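Local coordinates for protein dihydropteroate synthase (Burkholderia cenocepacia, PDB 2Y5S) that probably condenses para-aminobenzoate with 6-hydroxymethyl-7,8-dihydropterin diphosphate to form 7,8-dihydropteroate, the immediate precursor of folates, at residues L7-Q12 / P218-G223. Sequence-based numbering, arbitrary orientation.
Sequences LPAPLQ and PARPDG
In this TIM-barrel enzyme, Arg-220 ties the loop before barrel strand 229-230 to Pro-10, which leads into the N-terminal beta hairpin of strands 11-13 and 16-18. The link is a fork: both terminal nitrogens of the guanidinium, NH1 and NH2, donate to the one backbone oxygen of Pro-10. Arg-220 NH1 lies 2.7 Å from Pro-10 O, and Arg-220 NH2 lies 3.0 Å from the same atom. Because the fork shares one acceptor, both bonds are bent, with N-H...O angles of 149° and 138°. The oxygen sits at the guanidinium edge, close to its plane. NH1 approaches in the carbonyl plane, while NH2 is tilted from it. The arginine chain runs almost straight (chi2 177°), which carries the guanidinium across the gap to Pro-10 O. Tyr-226 and Pro-227 pack against this side chain. NH2 also bonds Ile-190 O, so the same group reaches barrel strand 190-193. Two bonds to one carbonyl and a third from NH2 would fix the rotation of the guanidinium. At the root of the arginine, a type I turn runs from Arg-220 to Gly-223, closed by Gly-223 N to Arg-220 O at 3.0 Å. Two apolar groups flank the fork. Leu-11 CD1 lies at the guanidinium edge, 4.1 Å from Arg-220 NH2. Ala-9 points toward the loop, and its CB meets Arg-220 NH1 obliquely at 3.4 Å.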
loop_
_atom_site.group_PDB
_atom_site.type_symbol
_atom_site.label_atom_id
_atom_site.label_comp_id
_atom_site.label_asym_id
_atom_site.label_seq_id
_atom_site.Cartn_x
_atom_site.Cartn_y
_atom_site.Cartn_z
ATOM N N LEU B 7 -19.014 3.599 2.551
ATOM C CA LEU B 7 -18.950 5.056 2.598
ATOM C C LEU B 7 -19.023 5.539 4.057
ATOM O O LEU B 7 -20.106 5.523 4.656
ATOM C CB LEU B 7 -20.078 5.658 1.749
ATOM C CG LEU B 7 -19.718 6.838 0.835
ATOM C CD1 LEU B 7 -19.313 8.052 1.649
ATOM C CD2 LEU B 7 -18.621 6.444 -0.183
ATOM N N PRO B 8 -17.868 5.961 4.636
ATOM C CA PRO B 8 -17.882 6.481 6.011
ATOM C C PRO B 8 -18.895 7.606 6.189
ATOM O O PRO B 8 -19.103 8.413 5.272
ATOM C CB PRO B 8 -16.457 7.012 6.216
ATOM C CG PRO B 8 -15.622 6.287 5.194
ATOM C CD PRO B 8 -16.526 6.056 4.030
ATOM N N ALA B 9 -19.507 7.646 7.366
ATOM C CA ALA B 9 -20.491 8.659 7.695
ATOM C C ALA B 9 -19.829 10.043 7.727
ATOM O O ALA B 9 -18.648 10.153 8.051
ATOM C CB ALA B 9 -21.133 8.343 9.043
ATOM N N PRO B 10 -20.585 11.098 7.397
ATOM C CA PRO B 10 -20.012 12.438 7.363
ATOM C C PRO B 10 -19.578 12.987 8.728
ATOM O O PRO B 10 -20.064 12.548 9.782
ATOM C CB PRO B 10 -21.144 13.295 6.783
ATOM C CG PRO B 10 -22.384 12.567 7.149
ATOM C CD PRO B 10 -22.021 11.108 7.060
ATOM N N LEU B 11 -18.672 13.961 8.673
ATOM C CA LEU B 11 -18.156 14.608 9.857
ATOM C C LEU B 11 -18.351 16.128 9.796
ATOM O O LEU B 11 -17.793 16.802 8.939
ATOM C CB LEU B 11 -16.672 14.274 10.013
ATOM C CG LEU B 11 -16.034 14.739 11.331
ATOM C CD1 LEU B 11 -16.705 14.050 12.523
ATOM C CD2 LEU B 11 -14.486 14.497 11.329
ATOM N N GLN B 12 -19.132 16.668 10.718
ATOM C CA GLN B 12 -19.202 18.118 10.884
ATOM C C GLN B 12 -17.865 18.563 11.515
ATOM O O GLN B 12 -17.472 18.055 12.551
ATOM C CB GLN B 12 -20.410 18.476 11.729
ATOM C CG GLN B 12 -20.535 19.930 12.112
ATOM C CD GLN B 12 -20.611 20.845 10.919
ATOM O OE1 GLN B 12 -21.344 20.577 9.961
ATOM N NE2 GLN B 12 -19.848 21.943 10.965
ATOM N N PRO B 218 -18.209 2.292 17.107
ATOM C CA PRO B 218 -19.599 2.140 17.483
ATOM C C PRO B 218 -20.527 2.856 16.497
ATOM O O PRO B 218 -20.059 3.579 15.592
ATOM C CB PRO B 218 -19.659 2.794 18.867
ATOM C CG PRO B 218 -18.571 3.740 18.882
ATOM C CD PRO B 218 -17.522 3.281 17.942
ATOM N N ALA B 219 -21.824 2.660 16.699
ATOM C CA ALA B 219 -22.875 3.224 15.838
ATOM C C ALA B 219 -23.394 4.569 16.349
ATOM O O ALA B 219 -23.586 4.755 17.548
ATOM C CB ALA B 219 -24.040 2.225 15.721
ATOM N N ARG B 220 -23.625 5.498 15.422
ATOM C CA ARG B 220 -24.363 6.727 15.708
ATOM C C ARG B 220 -25.835 6.353 15.855
ATOM O O ARG B 220 -26.192 5.210 15.587
ATOM C CB ARG B 220 -24.187 7.736 14.579
ATOM C CG ARG B 220 -22.772 8.250 14.437
ATOM C CD ARG B 220 -22.665 9.181 13.259
ATOM N NE ARG B 220 -21.506 10.063 13.365
ATOM C CZ ARG B 220 -21.075 10.852 12.383
ATOM N NH1 ARG B 220 -21.714 10.889 11.205
ATOM N NH2 ARG B 220 -20.006 11.629 12.586
ATOM N N PRO B 221 -26.685 7.292 16.307
ATOM C CA PRO B 221 -28.137 7.000 16.429
ATOM C C PRO B 221 -28.834 6.624 15.123
ATOM O O PRO B 221 -29.761 5.807 15.129
ATOM C CB PRO B 221 -28.706 8.303 16.986
ATOM C CG PRO B 221 -27.578 8.870 17.797
ATOM C CD PRO B 221 -26.319 8.524 17.036
ATOM N N ASP B 222 -28.379 7.190 14.005
ATOM C CA ASP B 222 -28.923 6.840 12.689
ATOM C C ASP B 222 -28.477 5.459 12.193
ATOM O O ASP B 222 -28.783 5.090 11.059
ATOM C CB ASP B 222 -28.553 7.902 11.645
ATOM C CG ASP B 222 -27.052 7.956 11.370
ATOM O OD1 ASP B 222 -26.304 7.136 11.948
ATOM O OD2 ASP B 222 -26.617 8.833 10.589
ATOM N N GLY B 223 -27.747 4.707 13.016
ATOM C CA GLY B 223 -27.294 3.360 12.649
ATOM C C GLY B 223 -25.967 3.302 11.906
ATOM O O GLY B 223 -25.378 2.225 11.769
#